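Local structure of formiminotetrahydrofolate cyclodeaminase (Thermotoga maritima, 1O5H) at residues A147-F161 and I195-I209. The protein probably catalyses the release of ammonia from 5-formiminotetrahydrofolate, closing it to 5,10-methenyltetrahydrofolate. Numbering follows the deposited sequence.
Sequences ASDTLNAADLCHAVF and IEGCYQRVKKMLEGI
Ala147, with a single methyl to place, sets its CB 3.7 Å from Ile209 CG2 and also meets the CD2 branch of Leu206. The other branch of Leu206, CD1, rests on Thr150 CB, where a beta-branched residue offers carbon close to the backbone. Leu151 reaches further: its CD2 lies 3.8 Å from Lys203 CG, crossing the lysine's aliphatic stem at about a right angle. Ala154 again is small, and its CB touches both Val202 CG1 and the edge of the Tyr199 ring. Here helices 147-172 and 178-206, consecutive in this all-helical fold, run roughly antiparallel, at 152°, their local axes 9.9 Å apart. Asp155 OD1, at the Tyr199 ring edge and near its plane, accepts a hydrogen bond from Tyr199 OH; it also forms a long salt bridge with Lys203 NZ, 3.9 Å away. With CG anti to the backbone N (chi1 -178°), His158 lays its ring over a face of Tyr199 in an offset stack, planes 7° apart; its edge nitrogen NE2 gives Glu196 OE2 a weak hydrogen bond of 2.8 Å. Replacing Tyr199 with leucine would probably leave Asp155 without its hydroxyl donor and His158 without a flat surface to stack on. The large apolar Phe161 ring suits a buried place, its CD1 3.7 Å from Ile195 CD1.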
ATOM      1  N   ALA A 147     -17.788  -2.084  -3.552  1.00 36.99           N
ATOM      2  CA  ALA A 147     -17.387  -2.363  -2.200  1.00 37.04           C
ATOM      3  C   ALA A 147     -15.956  -2.881  -2.194  1.00 37.96           C
ATOM      4  O   ALA A 147     -15.151  -2.416  -1.386  1.00 41.88           O
ATOM      5  CB  ALA A 147     -18.308  -3.316  -1.568  1.00 36.33           C
ATOM      6  N   SER A 148     -15.626  -3.782  -3.121  1.00 36.34           N
ATOM      7  CA  SER A 148     -14.268  -4.298  -3.222  1.00 35.38           C
ATOM      8  C   SER A 148     -13.259  -3.143  -3.212  1.00 36.26           C
ATOM      9  O   SER A 148     -12.293  -3.149  -2.446  1.00 36.36           O
ATOM     10  CB  SER A 148     -14.105  -5.148  -4.474  1.00 34.30           C
ATOM     11  OG  SER A 148     -13.679  -4.353  -5.555  1.00 42.32           O
ATOM     12  N   ASP A 149     -13.498  -2.125  -4.032  1.00 37.16           N
ATOM     13  CA  ASP A 149     -12.551  -1.020  -4.098  1.00 37.03           C
ATOM     14  C   ASP A 149     -12.468  -0.238  -2.804  1.00 36.05           C
ATOM     15  O   ASP A 149     -11.404   0.209  -2.414  1.00 39.38           O
ATOM     16  CB  ASP A 149     -12.862  -0.112  -5.260  1.00 37.44           C
ATOM     17  CG  ASP A 149     -12.605  -0.769  -6.572  1.00 43.84           C
ATOM     18  OD1 ASP A 149     -11.583  -1.481  -6.680  1.00 60.55           O
ATOM     19  OD2 ASP A 149     -13.364  -0.635  -7.555  1.00 51.71           O
ATOM     20  N   THR A 150     -13.582  -0.081  -2.125  1.00 35.34           N
ATOM     21  CA  THR A 150     -13.553   0.521  -0.808  1.00 35.04           C
ATOM     22  C   THR A 150     -12.709  -0.297   0.154  1.00 35.66           C
ATOM     23  O   THR A 150     -11.876   0.260   0.874  1.00 36.63           O
ATOM     24  CB  THR A 150     -14.958   0.618  -0.281  1.00 36.08           C
ATOM     25  OG1 THR A 150     -15.714   1.452  -1.173  1.00 42.76           O
ATOM     26  CG2 THR A 150     -14.971   1.349   1.063  1.00 24.52           C
ATOM     27  N   LEU A 151     -12.933  -1.612   0.169  1.00 35.13           N
ATOM     28  CA  LEU A 151     -12.231  -2.501   1.076  1.00 34.06           C
ATOM     29  C   LEU A 151     -10.760  -2.406   0.779  1.00 35.67           C
ATOM     30  O   LEU A 151      -9.947  -2.254   1.675  1.00 39.55           O
ATOM     31  CB  LEU A 151     -12.685  -3.934   0.882  1.00 31.57           C
ATOM     32  CG  LEU A 151     -13.155  -4.669   2.131  1.00 36.79           C
ATOM     33  CD1 LEU A 151     -13.285  -6.105   1.793  1.00 33.47           C
ATOM     34  CD2 LEU A 151     -12.225  -4.477   3.352  1.00 30.48           C
ATOM     35  N   ASN A 152     -10.424  -2.456  -0.497  1.00 35.87           N
ATOM     36  CA  ASN A 152      -9.055  -2.386  -0.898  1.00 35.50           C
ATOM     37  C   ASN A 152      -8.471  -1.137  -0.331  1.00 35.03           C
ATOM     38  O   ASN A 152      -7.357  -1.156   0.210  1.00 36.82           O
ATOM     39  CB  ASN A 152      -8.958  -2.376  -2.417  1.00 37.30           C
ATOM     40  CG  ASN A 152      -9.219  -3.727  -3.015  1.00 38.36           C
ATOM     41  OD1 ASN A 152      -9.423  -4.723  -2.294  1.00 44.14           O
ATOM     42  ND2 ASN A 152      -9.181  -3.792  -4.330  1.00 33.90           N
ATOM     43  N   ALA A 153      -9.221  -0.044  -0.429  1.00 32.58           N
ATOM     44  CA  ALA A 153      -8.698   1.221   0.044  1.00 32.30           C
ATOM     45  C   ALA A 153      -8.550   1.203   1.560  1.00 33.66           C
ATOM     46  O   ALA A 153      -7.592   1.759   2.093  1.00 37.28           O
ATOM     47  CB  ALA A 153      -9.527   2.353  -0.408  1.00 32.09           C
ATOM     48  N   ALA A 154      -9.437   0.509   2.261  1.00 32.24           N
ATOM     49  CA  ALA A 154      -9.288   0.404   3.713  1.00 31.85           C
ATOM     50  C   ALA A 154      -8.037  -0.375   4.079  1.00 34.59           C
ATOM     51  O   ALA A 154      -7.262  -0.002   4.985  1.00 39.03           O
ATOM     52  CB  ALA A 154     -10.486  -0.219   4.321  1.00 29.28           C
ATOM     53  N   ASP A 155      -7.805  -1.463   3.375  1.00 33.35           N
ATOM     54  CA  ASP A 155      -6.614  -2.211   3.681  1.00 33.87           C
ATOM     55  C   ASP A 155      -5.347  -1.353   3.453  1.00 34.46           C
ATOM     56  O   ASP A 155      -4.468  -1.299   4.323  1.00 36.89           O
ATOM     57  CB  ASP A 155      -6.625  -3.538   2.943  1.00 32.64           C
ATOM     58  CG  ASP A 155      -7.584  -4.543   3.583  1.00 35.60           C
ATOM     59  OD1 ASP A 155      -7.547  -4.682   4.816  1.00 39.70           O
ATOM     60  OD2 ASP A 155      -8.397  -5.259   2.948  1.00 45.73           O
ATOM     61  N   LEU A 156      -5.276  -0.633   2.334  1.00 32.33           N
ATOM     62  CA  LEU A 156      -4.097   0.192   2.085  1.00 32.41           C
ATOM     63  C   LEU A 156      -3.999   1.299   3.122  1.00 32.09           C
ATOM     64  O   LEU A 156      -2.943   1.502   3.710  1.00 28.83           O
ATOM     65  CB  LEU A 156      -4.136   0.787   0.689  1.00 33.64           C
ATOM     66  CG  LEU A 156      -4.223  -0.245  -0.422  1.00 30.52           C
ATOM     67  CD1 LEU A 156      -4.347   0.482  -1.736  1.00 24.78           C
ATOM     68  CD2 LEU A 156      -3.013  -1.152  -0.407  1.00 23.08           C
ATOM     69  N   CYS A 157      -5.117   1.978   3.364  1.00 34.10           N
ATOM     70  CA  CYS A 157      -5.191   2.984   4.400  1.00 37.52           C
ATOM     71  C   CYS A 157      -4.529   2.497   5.703  1.00 39.55           C
ATOM     72  O   CYS A 157      -3.552   3.082   6.196  1.00 40.91           O
ATOM     73  CB  CYS A 157      -6.642   3.340   4.654  1.00 37.79           C
ATOM     74  SG  CYS A 157      -6.846   4.621   5.896  1.00 42.57           S
ATOM     75  N   HIS A 158      -5.040   1.398   6.229  1.00 39.30           N
ATOM     76  CA  HIS A 158      -4.496   0.822   7.429  1.00 40.98           C
ATOM     77  C   HIS A 158      -2.978   0.586   7.352  1.00 41.88           C
ATOM     78  O   HIS A 158      -2.236   0.919   8.294  1.00 46.03           O
ATOM     79  CB  HIS A 158      -5.223  -0.476   7.701  1.00 42.56           C
ATOM     80  CG  HIS A 158      -4.791  -1.155   8.955  1.00 44.55           C
ATOM     81  ND1 HIS A 158      -4.013  -2.294   8.953  1.00 47.82           N
ATOM     82  CD2 HIS A 158      -5.029  -0.858  10.254  1.00 49.14           C
ATOM     83  CE1 HIS A 158      -3.794  -2.675  10.200  1.00 46.82           C
ATOM     84  NE2 HIS A 158      -4.402  -1.822  11.008  1.00 55.56           N
ATOM     85  N   ALA A 159      -2.499   0.017   6.249  1.00 37.55           N
ATOM     86  CA  ALA A 159      -1.058  -0.231   6.136  1.00 35.57           C
ATOM     87  C   ALA A 159      -0.273   1.087   6.193  1.00 36.54           C
ATOM     88  O   ALA A 159       0.776   1.160   6.831  1.00 37.17           O
ATOM     89  CB  ALA A 159      -0.723  -0.992   4.843  1.00 32.00           C
ATOM     90  N   VAL A 160      -0.772   2.113   5.501  1.00 34.94           N
ATOM     91  CA  VAL A 160      -0.076   3.358   5.451  1.00 33.31           C
ATOM     92  C   VAL A 160       0.020   3.825   6.892  1.00 34.69           C
ATOM     93  O   VAL A 160       1.092   4.199   7.370  1.00 36.67           O
ATOM     94  CB  VAL A 160      -0.796   4.386   4.596  1.00 33.06           C
ATOM     95  CG1 VAL A 160      -0.059   5.723   4.663  1.00 32.02           C
ATOM     96  CG2 VAL A 160      -0.852   3.912   3.159  1.00 32.78           C
ATOM     97  N   PHE A 161      -1.081   3.735   7.617  1.00 30.96           N
ATOM     98  CA  PHE A 161      -1.002   4.112   8.988  1.00 30.08           C
ATOM     99  C   PHE A 161       0.101   3.329   9.681  1.00 30.59           C
ATOM    100  O   PHE A 161       0.911   3.892  10.423  1.00 32.46           O
ATOM    101  CB  PHE A 161      -2.314   3.913   9.740  1.00 27.35           C
ATOM    102  CG  PHE A 161      -2.125   3.914  11.209  1.00 28.20           C
ATOM    103  CD1 PHE A 161      -1.969   5.130  11.900  1.00 30.65           C
ATOM    104  CD2 PHE A 161      -1.978   2.710  11.906  1.00 19.52           C
ATOM    105  CE1 PHE A 161      -1.755   5.154  13.315  1.00 28.00           C
ATOM    106  CE2 PHE A 161      -1.743   2.716  13.309  1.00 33.56           C
ATOM    107  CZ  PHE A 161      -1.639   3.952  14.011  1.00 30.07           C
ATOM    108  N   ILE A 195      -8.531   5.605  13.327  1.00 39.24           N
ATOM    109  CA  ILE A 195      -8.233   4.812  12.165  1.00 38.20           C
ATOM    110  C   ILE A 195      -8.565   3.314  12.356  1.00 42.01           C
ATOM    111  O   ILE A 195      -9.226   2.725  11.509  1.00 42.77           O
ATOM    112  CB  ILE A 195      -6.764   5.020  11.743  1.00 37.12           C
ATOM    113  CG1 ILE A 195      -6.564   6.438  11.206  1.00 38.57           C
ATOM    114  CG2 ILE A 195      -6.363   4.018  10.665  1.00 25.13           C
ATOM    115  CD1 ILE A 195      -5.141   6.761  10.965  1.00 30.95           C
ATOM    116  N   GLU A 196      -8.120   2.700  13.452  1.00 42.79           N
ATOM    117  CA  GLU A 196      -8.497   1.312  13.732  1.00 43.79           C
ATOM    118  C   GLU A 196      -9.992   1.123  13.711  1.00 44.21           C
ATOM    119  O   GLU A 196     -10.480   0.175  13.087  1.00 44.85           O
ATOM    120  CB  GLU A 196      -8.025   0.875  15.114  1.00 45.82           C
ATOM    121  CG  GLU A 196      -6.666   0.203  15.139  1.00 57.94           C
ATOM    122  CD  GLU A 196      -6.532  -0.863  14.066  1.00 73.28           C
ATOM    123  OE1 GLU A 196      -7.330  -1.843  14.073  1.00 73.93           O
ATOM    124  OE2 GLU A 196      -5.626  -0.705  13.206  1.00 71.22           O
ATOM    125  N   GLY A 197     -10.706   2.026  14.398  1.00 40.22           N
ATOM    126  CA  GLY A 197     -12.131   1.920  14.532  1.00 37.58           C
ATOM    127  C   GLY A 197     -12.798   1.914  13.192  1.00 38.69           C
ATOM    128  O   GLY A 197     -13.480   0.945  12.859  1.00 38.45           O
ATOM    129  N   CYS A 198     -12.605   2.990  12.420  1.00 38.77           N
ATOM    130  CA  CYS A 198     -13.136   3.042  11.062  1.00 40.00           C
ATOM    131  C   CYS A 198     -12.766   1.778  10.280  1.00 39.80           C
ATOM    132  O   CYS A 198     -13.595   1.150   9.644  1.00 41.03           O
ATOM    133  CB  CYS A 198     -12.592   4.265  10.339  1.00 40.30           C
ATOM    134  SG  CYS A 198     -13.327   5.838  10.866  1.00 51.47           S
ATOM    135  N   TYR A 199     -11.509   1.395  10.355  1.00 40.01           N
ATOM    136  CA  TYR A 199     -11.021   0.265   9.616  1.00 42.80           C
ATOM    137  C   TYR A 199     -11.806  -1.009   9.905  1.00 47.49           C
ATOM    138  O   TYR A 199     -12.279  -1.696   8.983  1.00 49.70           O
ATOM    139  CB  TYR A 199      -9.579   0.024   9.982  1.00 41.71           C
ATOM    140  CG  TYR A 199      -8.989  -1.153   9.288  1.00 37.95           C
ATOM    141  CD1 TYR A 199      -8.999  -1.218   7.895  1.00 44.29           C
ATOM    142  CD2 TYR A 199      -8.381  -2.191  10.012  1.00 37.35           C
ATOM    143  CE1 TYR A 199      -8.438  -2.302   7.209  1.00 40.42           C
ATOM    144  CE2 TYR A 199      -7.818  -3.276   9.353  1.00 40.61           C
ATOM    145  CZ  TYR A 199      -7.859  -3.319   7.940  1.00 41.94           C
ATOM    146  OH  TYR A 199      -7.332  -4.365   7.254  1.00 37.92           O
ATOM    147  N   GLN A 200     -11.911  -1.332  11.185  1.00 47.89           N
ATOM    148  CA  GLN A 200     -12.620  -2.510  11.620  1.00 48.72           C
ATOM    149  C   GLN A 200     -14.099  -2.442  11.185  1.00 49.20           C
ATOM    150  O   GLN A 200     -14.620  -3.394  10.587  1.00 49.33           O
ATOM    151  CB  GLN A 200     -12.490  -2.631  13.127  1.00 49.75           C
ATOM    152  CG  GLN A 200     -12.074  -4.008  13.590  1.00 65.66           C
ATOM    153  CD  GLN A 200     -10.633  -4.322  13.254  1.00 69.53           C
ATOM    154  OE1 GLN A 200     -10.349  -5.141  12.372  1.00 69.30           O
ATOM    155  NE2 GLN A 200      -9.721  -3.663  13.947  1.00 71.43           N
ATOM    156  N   ARG A 201     -14.764  -1.310  11.448  1.00 47.02           N
ATOM    157  CA  ARG A 201     -16.133  -1.122  10.976  1.00 42.86           C
ATOM    158  C   ARG A 201     -16.215  -1.355   9.468  1.00 39.51           C
ATOM    159  O   ARG A 201     -17.044  -2.127   9.029  1.00 41.17           O
ATOM    160  CB  ARG A 201     -16.718   0.236  11.392  1.00 43.08           C
ATOM    161  CG  ARG A 201     -17.165   0.290  12.844  1.00 41.23           C
ATOM    162  CD  ARG A 201     -17.854   1.580  13.226  1.00 42.60           C
ATOM    163  NE  ARG A 201     -17.014   2.755  12.957  1.00 47.57           N
ATOM    164  CZ  ARG A 201     -16.046   3.196  13.757  1.00 49.85           C
ATOM    165  NH1 ARG A 201     -15.767   2.565  14.895  1.00 49.66           N
ATOM    166  NH2 ARG A 201     -15.352   4.277  13.423  1.00 51.21           N
ATOM    167  N   VAL A 202     -15.347  -0.728   8.681  1.00 35.41           N
ATOM    168  CA  VAL A 202     -15.416  -0.915   7.240  1.00 33.52           C
ATOM    169  C   VAL A 202     -15.282  -2.392   6.888  1.00 35.26           C
ATOM    170  O   VAL A 202     -16.173  -2.958   6.242  1.00 34.24           O
ATOM    171  CB  VAL A 202     -14.378  -0.121   6.508  1.00 33.95           C
ATOM    172  CG1 VAL A 202     -14.381  -0.513   5.022  1.00 31.30           C
ATOM    173  CG2 VAL A 202     -14.646   1.362   6.701  1.00 34.21           C
ATOM    174  N   LYS A 203     -14.188  -3.028   7.314  1.00 35.08           N
ATOM    175  CA  LYS A 203     -14.099  -4.485   7.221  1.00 36.20           C
ATOM    176  C   LYS A 203     -15.389  -5.254   7.663  1.00 37.77           C
ATOM    177  O   LYS A 203     -15.896  -6.083   6.926  1.00 36.18           O
ATOM    178  CB  LYS A 203     -12.881  -4.982   7.966  1.00 35.26           C
ATOM    179  CG  LYS A 203     -11.642  -5.115   7.075  1.00 43.45           C
ATOM    180  CD  LYS A 203     -10.406  -5.357   7.905  1.00 54.46           C
ATOM    181  CE  LYS A 203     -10.118  -6.824   8.170  1.00 67.91           C
ATOM    182  NZ  LYS A 203      -9.093  -7.345   7.202  1.00 74.48           N
ATOM    183  N   LYS A 204     -15.934  -4.955   8.838  1.00 39.61           N
ATOM    184  CA  LYS A 204     -17.082  -5.693   9.336  1.00 40.62           C
ATOM    185  C   LYS A 204     -18.259  -5.498   8.380  1.00 41.69           C
ATOM    186  O   LYS A 204     -18.815  -6.467   7.900  1.00 40.34           O
ATOM    187  CB  LYS A 204     -17.407  -5.251  10.772  1.00 43.38           C
ATOM    188  CG  LYS A 204     -18.325  -6.179  11.578  1.00 48.51           C
HETATM  189  N   MSE A 205     -18.601  -4.248   8.079  1.00 45.45           N
HETATM  190  CA  MSE A 205     -19.602  -3.908   7.073  1.00 53.53           C
HETATM  191  C   MSE A 205     -19.397  -4.559   5.694  1.00 47.96           C
HETATM  192  O   MSE A 205     -20.333  -5.005   5.075  1.00 47.10           O
HETATM  193  CB  MSE A 205     -19.617  -2.408   6.907  1.00 50.54           C
HETATM  194  CG  MSE A 205     -20.984  -1.767   6.803  1.00 60.71           C
HETATM  195 SE   MSE A 205     -20.627   0.142   6.921  1.00 81.06          SE
HETATM  196  CE  MSE A 205     -19.690   0.236   8.782  1.00 69.95           C
ATOM    197  N   LEU A 206     -18.169  -4.648   5.221  1.00 48.22           N
ATOM    198  CA  LEU A 206     -17.961  -5.087   3.861  1.00 46.59           C
ATOM    199  C   LEU A 206     -17.455  -6.508   3.681  1.00 49.68           C
ATOM    200  O   LEU A 206     -17.333  -6.967   2.552  1.00 51.59           O
ATOM    201  CB  LEU A 206     -17.008  -4.126   3.155  1.00 46.55           C
ATOM    202  CG  LEU A 206     -17.508  -2.710   2.916  1.00 40.51           C
ATOM    203  CD1 LEU A 206     -16.657  -2.047   1.874  1.00 36.89           C
ATOM    204  CD2 LEU A 206     -18.942  -2.760   2.471  1.00 47.81           C
ATOM    205  N   GLU A 207     -17.156  -7.231   4.754  1.00 51.79           N
ATOM    206  CA  GLU A 207     -16.492  -8.542   4.566  1.00 55.89           C
ATOM    207  C   GLU A 207     -17.301  -9.496   3.656  1.00 54.75           C
ATOM    208  O   GLU A 207     -16.732 -10.310   2.920  1.00 56.94           O
ATOM    209  CB  GLU A 207     -16.114  -9.218   5.907  1.00 57.15           C
ATOM    210  CG  GLU A 207     -17.311  -9.657   6.763  1.00 66.80           C
ATOM    211  CD  GLU A 207     -17.166 -11.053   7.381  1.00 76.13           C
ATOM    212  OE1 GLU A 207     -16.377 -11.881   6.865  1.00 71.40           O
ATOM    213  OE2 GLU A 207     -17.871 -11.338   8.385  1.00 80.68           O
ATOM    214  N   GLY A 208     -18.620  -9.370   3.690  1.00 50.71           N
ATOM    215  CA  GLY A 208     -19.484 -10.296   2.977  1.00 48.45           C
ATOM    216  C   GLY A 208     -19.432 -10.237   1.459  1.00 46.82           C
ATOM    217  O   GLY A 208     -19.929 -11.127   0.764  1.00 44.45           O
ATOM    218  N   ILE A 209     -18.837  -9.196   0.916  1.00 45.07           N
ATOM    219  CA  ILE A 209     -18.892  -9.049  -0.522  1.00 49.41           C
ATOM    220  C   ILE A 209     -18.037 -10.104  -1.161  1.00 51.20           C
ATOM    221  O   ILE A 209     -18.111 -10.352  -2.353  1.00 52.18           O
ATOM    222  CB  ILE A 209     -18.379  -7.687  -0.934  1.00 49.17           C
ATOM    223  CG1 ILE A 209     -16.861  -7.630  -0.717  1.00 56.70           C
ATOM    224  CG2 ILE A 209     -19.122  -6.615  -0.158  1.00 51.18           C
ATOM    225  CD1 ILE A 209     -16.158  -6.426  -1.307  1.00 49.56           C
TER